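Local coordinates for metallo-beta-lactamase (Serratia marcescens, PDB 3VQZ), which hydrolyses the amide bond of beta-lactam antibiotics, as a subclass B3 metallo-beta-lactamase with two zinc ions in its active site, at residues Lys168-Ala173 and Ile210-His215; Leu39-Thr44 and Leu69-His74; Gly95-Asp100 and His150-Ile155. One frame throughout, in Å; residues are numbered along the deposited sequence.

Contact 1. Residues Lys168-Ala173 and Ile210-His215; sequences KDVVFA and IAIAAH. With ZN (zinc ion), chain C; MCR (sulfanylacetic acid), chain F.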
ATOM      1  N   LYS A 168      -2.544  17.848  -5.680  1.00 22.32           N
ATOM      2  CA  LYS A 168      -3.611  16.932  -5.248  1.00 22.38           C
ATOM      3  C   LYS A 168      -3.181  16.098  -4.045  1.00 22.16           C
ATOM      4  O   LYS A 168      -2.018  15.707  -3.958  1.00 21.58           O
ATOM      5  CB  LYS A 168      -3.996  15.997  -6.389  1.00 22.76           C
ATOM      6  CG  LYS A 168      -4.580  16.674  -7.623  1.00 24.27           C
ATOM      7  CD  LYS A 168      -5.935  17.312  -7.344  1.00 25.35           C
ATOM      8  CE  LYS A 168      -6.558  17.805  -8.643  1.00 27.03           C
ATOM      9  NZ  LYS A 168      -7.712  18.686  -8.331  1.00 29.06           N
ATOM     10  N   ASP A 169      -4.120  15.814  -3.137  1.00 21.32           N
ATOM     11  CA  ASP A 169      -3.858  14.906  -2.020  1.00 21.59           C
ATOM     12  C   ASP A 169      -3.936  13.444  -2.459  1.00 21.11           C
ATOM     13  O   ASP A 169      -4.977  12.988  -2.942  1.00 21.95           O
ATOM     14  CB  ASP A 169      -4.816  15.182  -0.859  1.00 22.71           C
ATOM     15  CG  ASP A 169      -4.521  16.508  -0.175  1.00 24.51           C
ATOM     16  OD1 ASP A 169      -3.373  16.973  -0.268  1.00 24.93           O
ATOM     17  OD2 ASP A 169      -5.436  17.098   0.437  1.00 25.91           O
ATOM     18  N   VAL A 170      -2.834  12.721  -2.290  1.00 20.03           N
ATOM     19  CA  VAL A 170      -2.745  11.325  -2.717  1.00 19.19           C
ATOM     20  C   VAL A 170      -2.827  10.417  -1.499  1.00 20.03           C
ATOM     21  O   VAL A 170      -2.247  10.718  -0.451  1.00 19.86           O
ATOM     22  CB  VAL A 170      -1.422  11.035  -3.445  1.00 19.11           C
ATOM     23  CG1 VAL A 170      -1.391   9.590  -3.922  1.00 18.58           C
ATOM     24  CG2 VAL A 170      -1.212  12.008  -4.608  1.00 18.97           C
ATOM     25  N   VAL A 171      -3.544   9.301  -1.637  1.00 19.63           N
ATOM     26  CA  VAL A 171      -3.679   8.340  -0.549  1.00 19.35           C
ATOM     27  C   VAL A 171      -3.309   6.968  -1.078  1.00 19.41           C
ATOM     28  O   VAL A 171      -3.963   6.460  -1.988  1.00 20.66           O
ATOM     29  CB  VAL A 171      -5.135   8.319   0.014  1.00 19.02           C
ATOM     30  CG1 VAL A 171      -5.287   7.265   1.098  1.00 18.79           C
ATOM     31  CG2 VAL A 171      -5.536   9.686   0.573  1.00 18.70           C
ATOM     32  N   PHE A 172      -2.249   6.376  -0.535  1.00 19.52           N
ATOM     33  CA  PHE A 172      -1.983   4.974  -0.791  1.00 20.00           C
ATOM     34  C   PHE A 172      -2.761   4.185   0.263  1.00 20.48           C
ATOM     35  O   PHE A 172      -2.339   4.072   1.415  1.00 19.52           O
ATOM     36  CB  PHE A 172      -0.486   4.645  -0.733  1.00 20.19           C
ATOM     37  CG  PHE A 172      -0.127   3.333  -1.396  1.00 20.13           C
ATOM     38  CD1 PHE A 172       0.679   3.312  -2.539  1.00 19.74           C
ATOM     39  CD2 PHE A 172      -0.626   2.123  -0.908  1.00 19.57           C
ATOM     40  CE1 PHE A 172       1.005   2.104  -3.163  1.00 19.84           C
ATOM     41  CE2 PHE A 172      -0.297   0.907  -1.526  1.00 20.42           C
ATOM     42  CZ  PHE A 172       0.514   0.900  -2.657  1.00 19.59           C
ATOM     43  N   ALA A 173      -3.903   3.640  -0.143  1.00 20.76           N
ATOM     44  CA  ALA A 173      -4.841   3.057   0.806  1.00 21.16           C
ATOM     45  C   ALA A 173      -4.519   1.592   1.093  1.00 22.20           C
ATOM     46  O   ALA A 173      -4.549   0.739   0.197  1.00 21.52           O
ATOM     47  CB  ALA A 173      -6.270   3.212   0.303  1.00 20.16           C
ATOM     48  N   ILE A 210      -6.669  11.517  -5.011  1.00 20.04           N
ATOM     49  CA  ILE A 210      -6.228  10.351  -5.759  1.00 19.87           C
ATOM     50  C   ILE A 210      -5.990   9.195  -4.802  1.00 20.48           C
ATOM     51  O   ILE A 210      -5.119   9.273  -3.917  1.00 19.47           O
ATOM     52  CB  ILE A 210      -4.921  10.635  -6.526  1.00 19.53           C
ATOM     53  CG1 ILE A 210      -5.147  11.741  -7.571  1.00 19.34           C
ATOM     54  CG2 ILE A 210      -4.372   9.354  -7.171  1.00 19.15           C
ATOM     55  CD1 ILE A 210      -3.903  12.553  -7.876  1.00 19.16           C
ATOM     56  N   ALA A 211      -6.763   8.123  -4.979  1.00 20.25           N
ATOM     57  CA  ALA A 211      -6.570   6.922  -4.178  1.00 20.95           C
ATOM     58  C   ALA A 211      -5.882   5.832  -4.992  1.00 21.23           C
ATOM     59  O   ALA A 211      -6.261   5.536  -6.136  1.00 21.37           O
ATOM     60  CB  ALA A 211      -7.890   6.423  -3.598  1.00 20.93           C
ATOM     61  N   ILE A 212      -4.842   5.258  -4.399  1.00 20.69           N
ATOM     62  CA  ILE A 212      -4.176   4.095  -4.964  1.00 19.12           C
ATOM     63  C   ILE A 212      -4.391   3.001  -3.934  1.00 19.49           C
ATOM     64  O   ILE A 212      -3.911   3.110  -2.799  1.00 20.00           O
ATOM     65  CB  ILE A 212      -2.680   4.368  -5.185  1.00 18.67           C
ATOM     66  CG1 ILE A 212      -2.526   5.649  -6.025  1.00 18.94           C
ATOM     67  CG2 ILE A 212      -1.996   3.164  -5.820  1.00 17.66           C
ATOM     68  CD1 ILE A 212      -1.243   6.422  -5.795  1.00 18.03           C
ATOM     69  N   ALA A 213      -5.162   1.983  -4.303  1.00 18.90           N
ATOM     70  CA  ALA A 213      -5.448   0.894  -3.375  1.00 19.66           C
ATOM     71  C   ALA A 213      -4.377  -0.180  -3.519  1.00 20.22           C
ATOM     72  O   ALA A 213      -3.912  -0.476  -4.645  1.00 19.29           O
ATOM     73  CB  ALA A 213      -6.842   0.334  -3.610  1.00 18.77           C
ATOM     74  N   ALA A 214      -3.949  -0.720  -2.376  1.00 20.42           N
ATOM     75  CA  ALA A 214      -2.916  -1.755  -2.341  1.00 20.45           C
ATOM     76  C   ALA A 214      -3.234  -2.858  -3.356  1.00 20.81           C
ATOM     77  O   ALA A 214      -2.342  -3.295  -4.092  1.00 21.12           O
ATOM     78  CB  ALA A 214      -2.753  -2.310  -0.928  1.00 20.85           C
ATOM     79  N   HIS A 215      -4.508  -3.271  -3.423  1.00 20.41           N
ATOM     80  CA  HIS A 215      -5.016  -4.028  -4.584  1.00 20.53           C
ATOM     81  C   HIS A 215      -5.597  -3.062  -5.591  1.00 19.70           C
ATOM     82  O   HIS A 215      -6.707  -2.596  -5.412  1.00 19.33           O
ATOM     83  CB  HIS A 215      -6.018  -5.126  -4.177  1.00 20.64           C
ATOM     84  CG  HIS A 215      -5.363  -6.325  -3.515  1.00 21.46           C
ATOM     85  ND1 HIS A 215      -5.032  -7.452  -4.201  1.00 22.38           N
ATOM     86  CD2 HIS A 215      -4.947  -6.532  -2.194  1.00 22.02           C
ATOM     87  CE1 HIS A 215      -4.432  -8.335  -3.360  1.00 22.36           C
ATOM     88  NE2 HIS A 215      -4.380  -7.770  -2.130  1.00 22.28           N
TER
HETATM   89 ZN    ZN C 302      -3.224  -8.224  -0.545  1.00 24.29          ZN
HETATM   90  OXT MCR F 305      -7.181  -7.378   0.649  1.00 28.20           O
HETATM   91  C   MCR F 305      -5.995  -7.791   0.754  1.00 26.63           C
HETATM   92  O   MCR F 305      -5.022  -7.011   0.891  1.00 23.89           O
HETATM   93  CA  MCR F 305      -5.755  -9.291   0.694  1.00 24.61           C
HETATM   94  S2  MCR F 305      -4.041  -9.684   1.167  1.00 25.10           S
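Val170 and Ile212 meet through their outermost carbons, Val170 CG1 lying 3.7 Å from Ile212 CD1 where the two side chains cross at a slant. Two residues further along the same strand, the Phe172 and Ile212 side chains cross at about a right angle, and Phe172 CE1 touches the other branch of the isoleucine, Ile212 CG2, at 4.1 Å. The ring sits there because its CG is anti to the backbone N (chi1 -162°); the carbonyl oxygen Ile212 O lies over one of its faces. At the opposite end, Ile210 CD1 passes across the first methylenes of Lys168, 3.8 Å from Lys168 CB. Ile14 and Tyr15 of strand 12-15 pack against the two isoleucines, whereas Val171, Ala173 and Ala211 face helix 241-260 on the other side of the sheet. These are the parallel strands of a beta-alpha-beta unit whose connecting helix is 190-204. Five backbone bonds join them, the straightest from Ile212 N to Val171 O (2.8 Å, 175°); the last, from Ala214 N to Ala173 O, lies just beyond the strand. The buried, apolar seam, paired through its peptide groups, is consistent with a fixed starting point for His215, whose NE2 binds a zinc ion at 2.0 Å.

Contact 2. Residues Leu39-Thr44 and Leu69-His74; sequences LVDGTT and LSTHSH. With ZN (zinc ion), chain B; NA (sodium ion), chain D; MCR (sulfanylacetic acid), chain F.
Asp41 grips Thr71 with both carboxylate oxygens. The hydroxyl Thr71 OG1 donates to the syn lone pair of Asp41 OD2 at 2.8 Å, and the backbone Thr71 N donates to Asp41 OD1 at 3.0 Å, nearly straight (169°) but from 22° out of the carboxylate plane. The two side chains cross at about a right angle, and Thr71 CG2 also rests against Asp41 OD2. What brings the hydroxyl to the carboxylate is its place between the backbone N and the carbonyl carbon (chi1 55°). A water gives Asp41 OD1 a second donor; it also donates to His72 O and accepts from Ser70 OG, tying the acid to the residues on both sides of Thr71.

Behind this grip lies a short parallel pairing between the ends of strands 37-40 and 65-69, neighbours in one of the two sheets of the alpha-beta/beta-alpha sandwich of metallo-beta-lactamases. Leu69 N donates to Leu39 O at 2.7 Å and Asp41 N to Leu69 O, while Val40 and Leu69 point to the same face, towards Trp157 of the other sheet. Past the strand, residues 70-74 run into the family's His-X-His-X-Asp-His zinc motif, with His74 as N-cap of helix 75-78.

Here His72 NE2 binds a zinc ion at 2.1 Å and His74 ND1 binds it at 2.0 Å, the sulfur of sulfanylacetic acid being a further ligand and His150 completing the set. In the second shell, Asp174 accepts from His72 ND1 and Asp111 pairs with His74 NE2, which would fix the rotation of both rings. On another side of the loop, Ser70 O and Thr71 O bind a sodium ion, and a water ligand of that ion donates to Ser70 OG.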
ATOM      1  N   LEU A  39       9.675   4.440  -1.996  1.00 18.00           N
ATOM      2  CA  LEU A  39       8.892   3.346  -2.570  1.00 17.74           C
ATOM      3  C   LEU A  39       7.840   2.857  -1.581  1.00 18.34           C
ATOM      4  O   LEU A  39       8.153   2.616  -0.410  1.00 18.30           O
ATOM      5  CB  LEU A  39       9.805   2.179  -2.951  1.00 18.03           C
ATOM      6  CG  LEU A  39       9.182   0.870  -3.466  1.00 17.96           C
ATOM      7  CD1 LEU A  39       8.449   1.093  -4.785  1.00 17.71           C
ATOM      8  CD2 LEU A  39      10.262  -0.193  -3.618  1.00 18.17           C
ATOM      9  N   VAL A  40       6.606   2.678  -2.051  1.00 18.07           N
ATOM     10  CA  VAL A  40       5.549   2.129  -1.204  1.00 18.42           C
ATOM     11  C   VAL A  40       5.243   0.705  -1.643  1.00 18.52           C
ATOM     12  O   VAL A  40       4.729   0.500  -2.753  1.00 18.56           O
ATOM     13  CB  VAL A  40       4.248   2.978  -1.250  1.00 18.53           C
ATOM     14  CG1 VAL A  40       3.244   2.472  -0.219  1.00 19.10           C
ATOM     15  CG2 VAL A  40       4.551   4.436  -0.966  1.00 18.06           C
ATOM     16  N   ASP A  41       5.565  -0.251  -0.766  1.00 18.42           N
ATOM     17  CA  ASP A  41       5.314  -1.703  -0.929  1.00 19.18           C
ATOM     18  C   ASP A  41       6.303  -2.386  -1.888  1.00 20.02           C
ATOM     19  O   ASP A  41       6.952  -1.725  -2.677  1.00 20.92           O
ATOM     20  CB  ASP A  41       3.845  -2.019  -1.287  1.00 18.93           C
ATOM     21  CG  ASP A  41       2.916  -1.991  -0.064  1.00 20.01           C
ATOM     22  OD1 ASP A  41       3.415  -2.087   1.090  1.00 20.36           O
ATOM     23  OD2 ASP A  41       1.676  -1.879  -0.249  1.00 18.95           O
ATOM     24  N   GLY A  42       6.425  -3.706  -1.802  1.00 20.85           N
ATOM     25  CA  GLY A  42       7.389  -4.444  -2.633  1.00 22.36           C
ATOM     26  C   GLY A  42       6.770  -5.508  -3.529  1.00 23.23           C
ATOM     27  O   GLY A  42       7.488  -6.178  -4.293  1.00 23.94           O
ATOM     28  N   THR A  43       5.439  -5.634  -3.461  1.00 22.77           N
ATOM     29  CA  THR A  43       4.679  -6.731  -4.090  1.00 23.08           C
ATOM     30  C   THR A  43       5.176  -8.107  -3.563  1.00 24.73           C
ATOM     31  O   THR A  43       5.531  -8.214  -2.384  1.00 25.66           O
ATOM     32  CB  THR A  43       4.635  -6.648  -5.652  1.00 22.14           C
ATOM     33  OG1 THR A  43       5.842  -7.181  -6.218  1.00 21.98           O
ATOM     34  CG2 THR A  43       4.431  -5.216  -6.133  1.00 20.27           C
ATOM     35  N   THR A  44       5.169  -9.143  -4.405  1.00 25.79           N
ATOM     36  CA  THR A  44       5.537 -10.495  -3.978  1.00 27.48           C
ATOM     37  C   THR A  44       7.039 -10.653  -4.063  1.00 29.57           C
ATOM     38  O   THR A  44       7.729  -9.787  -4.601  1.00 30.27           O
ATOM     39  CB  THR A  44       4.943 -11.568  -4.902  1.00 27.32           C
ATOM     40  OG1 THR A  44       5.330 -11.268  -6.253  1.00 25.98           O
ATOM     41  CG2 THR A  44       3.410 -11.621  -4.783  1.00 26.17           C
ATOM     42  N   LEU A  69       8.100   2.043   2.237  1.00 21.91           N
ATOM     43  CA  LEU A  69       6.980   2.043   3.172  1.00 22.07           C
ATOM     44  C   LEU A  69       6.107   0.827   2.955  1.00 22.26           C
ATOM     45  O   LEU A  69       5.860   0.432   1.812  1.00 22.97           O
ATOM     46  CB  LEU A  69       6.165   3.317   3.033  1.00 21.68           C
ATOM     47  CG  LEU A  69       6.948   4.631   2.969  1.00 22.01           C
ATOM     48  CD1 LEU A  69       5.965   5.784   2.843  1.00 21.09           C
ATOM     49  CD2 LEU A  69       7.899   4.840   4.150  1.00 21.28           C
ATOM     50  N   SER A  70       5.657   0.225   4.051  1.00 21.92           N
ATOM     51  CA  SER A  70       4.826  -0.972   3.996  1.00 21.77           C
ATOM     52  C   SER A  70       3.433  -0.672   4.505  1.00 22.05           C
ATOM     53  O   SER A  70       3.285  -0.152   5.611  1.00 22.05           O
ATOM     54  CB  SER A  70       5.449  -2.086   4.840  1.00 22.30           C
ATOM     55  OG  SER A  70       4.565  -3.193   4.969  1.00 21.91           O
ATOM     56  N   THR A  71       2.424  -0.993   3.693  1.00 22.73           N
ATOM     57  CA  THR A  71       1.020  -0.865   4.083  1.00 23.08           C
ATOM     58  C   THR A  71       0.720  -1.927   5.137  1.00 24.71           C
ATOM     59  O   THR A  71       0.514  -1.604   6.321  1.00 25.32           O
ATOM     60  CB  THR A  71       0.059  -1.002   2.880  1.00 23.64           C
ATOM     61  OG1 THR A  71       0.295  -2.235   2.165  1.00 22.64           O
ATOM     62  CG2 THR A  71       0.222   0.194   1.930  1.00 23.29           C
ATOM     63  N   HIS A  72       0.747  -3.192   4.720  1.00 24.27           N
ATOM     64  CA  HIS A  72       0.594  -4.310   5.648  1.00 24.08           C
ATOM     65  C   HIS A  72       1.432  -5.490   5.245  1.00 24.39           C
ATOM     66  O   HIS A  72       1.791  -5.661   4.071  1.00 24.17           O
ATOM     67  CB  HIS A  72      -0.880  -4.675   5.859  1.00 23.13           C
ATOM     68  CG  HIS A  72      -1.518  -5.427   4.704  1.00 22.93           C
ATOM     69  ND1 HIS A  72      -2.105  -4.805   3.670  1.00 22.13           N
ATOM     70  CD2 HIS A  72      -1.682  -6.799   4.477  1.00 23.69           C
ATOM     71  CE1 HIS A  72      -2.611  -5.725   2.816  1.00 21.74           C
ATOM     72  NE2 HIS A  72      -2.347  -6.938   3.306  1.00 21.01           N
ATOM     73  N   SER A  73       1.751  -6.319   6.233  1.00 25.35           N
ATOM     74  CA  SER A  73       2.727  -7.394   6.070  1.00 25.12           C
ATOM     75  C   SER A  73       2.128  -8.740   5.672  1.00 25.27           C
ATOM     76  O   SER A  73       2.254  -9.714   6.423  1.00 25.86           O
ATOM     77  CB  SER A  73       3.524  -7.553   7.370  1.00 25.88           C
ATOM     78  OG  SER A  73       2.646  -7.617   8.479  1.00 26.17           O
ATOM     79  N   HIS A  74       1.474  -8.785   4.513  1.00 24.31           N
ATOM     80  CA  HIS A  74       1.106 -10.041   3.864  1.00 24.84           C
ATOM     81  C   HIS A  74       2.010 -10.234   2.687  1.00 25.94           C
ATOM     82  O   HIS A  74       2.554  -9.255   2.152  1.00 24.38           O
ATOM     83  CB  HIS A  74      -0.348 -10.041   3.408  1.00 24.11           C
ATOM     84  CG  HIS A  74      -1.336 -10.193   4.533  1.00 24.09           C
ATOM     85  ND1 HIS A  74      -2.596  -9.745   4.448  1.00 24.67           N
ATOM     86  CD2 HIS A  74      -1.204 -10.757   5.803  1.00 23.76           C
ATOM     87  CE1 HIS A  74      -3.252 -10.017   5.599  1.00 24.42           C
ATOM     88  NE2 HIS A  74      -2.396 -10.628   6.427  1.00 24.22           N
TER
HETATM   89 ZN    ZN B 301      -3.514  -8.658   3.016  1.00 24.02          ZN
HETATM   90 NA    NA D 303       2.567  -0.944   7.927  1.00 24.57          NA
HETATM   91  OXT MCR F 305      -7.181  -7.378   0.649  1.00 28.20           O
HETATM   92  C   MCR F 305      -5.995  -7.791   0.754  1.00 26.63           C
HETATM   93  O   MCR F 305      -5.022  -7.011   0.891  1.00 23.89           O
HETATM   94  CA  MCR F 305      -5.755  -9.291   0.694  1.00 24.61           C
HETATM   95  S2  MCR F 305      -4.041  -9.684   1.167  1.00 25.10           S
HETATM   96  O   HOH W   1       3.953  -4.213   2.626  1.00 23.28           O
HETATM   97  O   HOH W   2       3.317  -3.522   7.433  1.00 19.15           O

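Contact 3. Residues Gly95-Asp100 and His150-Ile155; sequences GAANVD and HTEGGI. With NA (sodium ion), chain D; ZN (zinc ion), chain B; MCR (sulfanylacetic acid), chain F.
The carboxamide of Asn98 reaches into the loop at Thr151-Gly153 and uses both of its ends there. Asn98 ND2 donates to Thr151 OG1 at 3.0 Å; the bond is straight (172°) and the hydroxyl lies almost in the amide plane, although the two side chains cross at about a right angle. At the other end Asn98 OD1 accepts from Gly153 N, a weak and strongly bent bond. Asn98 CG stands beside its own backbone N (chi1 -67°), which carries the amide towards the loop, and Asn98 ND2 also donates to a water bound to the sodium ion. Thr151 holds its hydroxyl between the backbone N and the carbonyl carbon (chi1 66°), directed at the amide.

Glu152 is extended beyond CG and runs past the methyl of Ala97, with Glu152 CB 3.8 Å from Ala97 CB; a water then bridges Glu152 OE1 and Ala97 O on the side where Glu152 is exposed. The backbones come close at glycines: Gly95 CA makes a CH...O contact of 3.4 Å with Gly153 O, and Gly153 CA lies 4.3 Å from Ala97 CA. Nearby, Ile155 CG1 lies 3.6 Å from Gly95 N.

The contact joins the end of strand 91-95 and the start of helix 99-104 to the loop before strand 155-163. That loop carries His150, whose NE2 binds a zinc ion at 2.1 Å and whose ND1 donates to Thr177 O. With Gly153 O coordinating sodium at 2.9 Å and Asn98 bonded to Thr151, the chain just after this zinc ligand is held by a cation as well as by an amide.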
ATOM      1  N   GLY A  95       3.979   0.008  10.443  1.00 27.41           N
ATOM      2  CA  GLY A  95       3.268   0.122  11.730  1.00 28.73           C
ATOM      3  C   GLY A  95       3.904  -0.800  12.769  1.00 29.70           C
ATOM      4  O   GLY A  95       4.371  -1.888  12.426  1.00 28.52           O
ATOM      5  N   ALA A  96       3.925  -0.358  14.030  1.00 30.78           N
ATOM      6  CA  ALA A  96       4.627  -1.066  15.111  1.00 31.70           C
ATOM      7  C   ALA A  96       4.334  -2.560  15.116  1.00 32.72           C
ATOM      8  O   ALA A  96       5.245  -3.372  15.257  1.00 31.67           O
ATOM      9  CB  ALA A  96       4.289  -0.458  16.464  1.00 32.76           C
ATOM     10  N   ALA A  97       3.065  -2.910  14.916  1.00 32.41           N
ATOM     11  CA  ALA A  97       2.608  -4.293  15.061  1.00 33.57           C
ATOM     12  C   ALA A  97       2.977  -5.230  13.914  1.00 32.48           C
ATOM     13  O   ALA A  97       2.896  -6.439  14.079  1.00 33.39           O
ATOM     14  CB  ALA A  97       1.108  -4.331  15.317  1.00 34.19           C
ATOM     15  N   ASN A  98       3.370  -4.686  12.760  1.00 32.20           N
ATOM     16  CA  ASN A  98       3.795  -5.526  11.622  1.00 30.93           C
ATOM     17  C   ASN A  98       5.309  -5.599  11.476  1.00 31.07           C
ATOM     18  O   ASN A  98       5.825  -6.388  10.678  1.00 29.24           O
ATOM     19  CB  ASN A  98       3.192  -5.025  10.303  1.00 29.53           C
ATOM     20  CG  ASN A  98       1.686  -5.192  10.242  1.00 29.05           C
ATOM     21  OD1 ASN A  98       1.068  -5.736  11.158  1.00 27.80           O
ATOM     22  ND2 ASN A  98       1.082  -4.712   9.161  1.00 27.83           N
ATOM     23  N   VAL A  99       6.008  -4.758  12.235  1.00 31.56           N
ATOM     24  CA  VAL A  99       7.468  -4.675  12.183  1.00 33.97           C
ATOM     25  C   VAL A  99       8.133  -6.056  12.240  1.00 35.89           C
ATOM     26  O   VAL A  99       8.981  -6.387  11.393  1.00 37.65           O
ATOM     27  CB  VAL A  99       8.011  -3.750  13.299  1.00 33.76           C
ATOM     28  CG1 VAL A  99       9.522  -3.838  13.425  1.00 33.61           C
ATOM     29  CG2 VAL A  99       7.606  -2.315  13.025  1.00 34.17           C
ATOM     30  N   ASP A 100       7.732  -6.873  13.209  1.00 36.24           N
ATOM     31  CA  ASP A 100       8.401  -8.160  13.403  1.00 38.23           C
ATOM     32  C   ASP A 100       8.081  -9.173  12.316  1.00 36.32           C
ATOM     33  O   ASP A 100       8.936  -9.971  11.935  1.00 36.43           O
ATOM     34  CB  ASP A 100       8.179  -8.697  14.819  1.00 40.92           C
ATOM     35  CG  ASP A 100       9.061  -7.986  15.843  1.00 44.38           C
ATOM     36  OD1 ASP A 100      10.309  -8.147  15.790  1.00 44.78           O
ATOM     37  OD2 ASP A 100       8.511  -7.243  16.685  1.00 45.35           O
ATOM     38  N   HIS A 150      -7.260  -5.414   8.953  1.00 24.06           N
ATOM     39  CA  HIS A 150      -6.859  -6.421   7.986  1.00 24.33           C
ATOM     40  C   HIS A 150      -5.563  -7.025   8.469  1.00 24.61           C
ATOM     41  O   HIS A 150      -5.352  -8.226   8.340  1.00 25.54           O
ATOM     42  CB  HIS A 150      -6.734  -5.824   6.588  1.00 24.23           C
ATOM     43  CG  HIS A 150      -6.284  -6.817   5.537  1.00 24.20           C
ATOM     44  ND1 HIS A 150      -7.128  -7.707   4.964  1.00 24.22           N
ATOM     45  CD2 HIS A 150      -5.032  -7.043   4.971  1.00 23.42           C
ATOM     46  CE1 HIS A 150      -6.446  -8.470   4.087  1.00 23.76           C
ATOM     47  NE2 HIS A 150      -5.165  -8.054   4.083  1.00 23.55           N
ATOM     48  N   THR A 151      -4.694  -6.185   9.029  1.00 24.32           N
ATOM     49  CA  THR A 151      -3.585  -6.611   9.894  1.00 25.32           C
ATOM     50  C   THR A 151      -3.565  -5.592  11.016  1.00 26.37           C
ATOM     51  O   THR A 151      -4.158  -4.521  10.898  1.00 24.50           O
ATOM     52  CB  THR A 151      -2.199  -6.558   9.216  1.00 25.45           C
ATOM     53  OG1 THR A 151      -1.862  -5.192   8.929  1.00 25.90           O
ATOM     54  CG2 THR A 151      -2.171  -7.369   7.944  1.00 24.05           C
ATOM     55  N   GLU A 152      -2.866  -5.924  12.094  1.00 27.80           N
ATOM     56  CA  GLU A 152      -2.781  -5.076  13.265  1.00 28.42           C
ATOM     57  C   GLU A 152      -1.907  -3.838  13.033  1.00 27.59           C
ATOM     58  O   GLU A 152      -2.124  -2.790  13.655  1.00 26.72           O
ATOM     59  CB  GLU A 152      -2.230  -5.907  14.433  1.00 31.22           C
ATOM     60  CG  GLU A 152      -2.776  -5.504  15.794  1.00 33.72           C
ATOM     61  CD  GLU A 152      -1.972  -6.094  16.954  1.00 36.22           C
ATOM     62  OE1 GLU A 152      -1.472  -7.239  16.822  1.00 36.13           O
ATOM     63  OE2 GLU A 152      -1.826  -5.396  17.986  1.00 33.79           O
ATOM     64  N   GLY A 153      -0.926  -3.942  12.135  1.00 25.42           N
ATOM     65  CA  GLY A 153      -0.001  -2.826  11.922  1.00 25.86           C
ATOM     66  C   GLY A 153      -0.192  -2.080  10.611  1.00 26.01           C
ATOM     67  O   GLY A 153       0.721  -1.384  10.151  1.00 25.46           O
ATOM     68  N   GLY A 154      -1.370  -2.251   9.999  1.00 24.95           N
ATOM     69  CA  GLY A 154      -1.706  -1.627   8.722  1.00 22.52           C
ATOM     70  C   GLY A 154      -1.552  -0.113   8.765  1.00 23.05           C
ATOM     71  O   GLY A 154      -2.031   0.537   9.701  1.00 23.06           O
ATOM     72  N   ILE A 155      -0.853   0.438   7.771  1.00 21.66           N
ATOM     73  CA  ILE A 155      -0.700   1.886   7.628  1.00 20.42           C
ATOM     74  C   ILE A 155      -1.170   2.312   6.249  1.00 20.14           C
ATOM     75  O   ILE A 155      -0.818   1.707   5.241  1.00 19.99           O
ATOM     76  CB  ILE A 155       0.761   2.376   7.847  1.00 20.44           C
ATOM     77  CG1 ILE A 155       1.266   2.105   9.284  1.00 19.78           C
ATOM     78  CG2 ILE A 155       0.891   3.864   7.509  1.00 19.09           C
ATOM     79  CD1 ILE A 155       0.526   2.870  10.377  1.00 20.47           C
TER
HETATM   80 NA    NA D 303       2.567  -0.944   7.927  1.00 24.57          NA
HETATM   81 ZN    ZN B 301      -3.514  -8.658   3.016  1.00 24.02          ZN
HETATM   82  OXT MCR F 305      -7.181  -7.378   0.649  1.00 28.20           O
HETATM   83  C   MCR F 305      -5.995  -7.791   0.754  1.00 26.63           C
HETATM   84  O   MCR F 305      -5.022  -7.011   0.891  1.00 23.89           O
HETATM   85  CA  MCR F 305      -5.755  -9.291   0.694  1.00 24.61           C
HETATM   86  S2  MCR F 305      -4.041  -9.684   1.167  1.00 25.10           S
HETATM   87  O   HOH W   3       1.067  -7.779  15.829  1.00 39.71           O
HETATM   88  O   HOH W   2       3.317  -3.522   7.433  1.00 19.15           O

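The three contacts converge on the dinuclear zinc site, and sulfanylacetic acid touches all of them, its sulfur bridging the two metals. Contacts 2 and 3 supply the three histidines of one zinc ion; contact 1 gives His215 to the other, alongside Asp76 and His77. Contacts 2 and 3, with centres 11 Å apart, also share the sodium ion and one of its waters, and Thr71 O and Ile155 N lie 2.9 Å apart in a probable hydrogen bond. Contact 1 meets contact 2 through Phe172: Phe172 CD2 is 3.5 Å from Thr71 CG2, and Phe172 CD1 is 3.6 Å from Val40 CG1. Contacts 1 and 3 do not touch, their nearest atoms being about 5 Å apart.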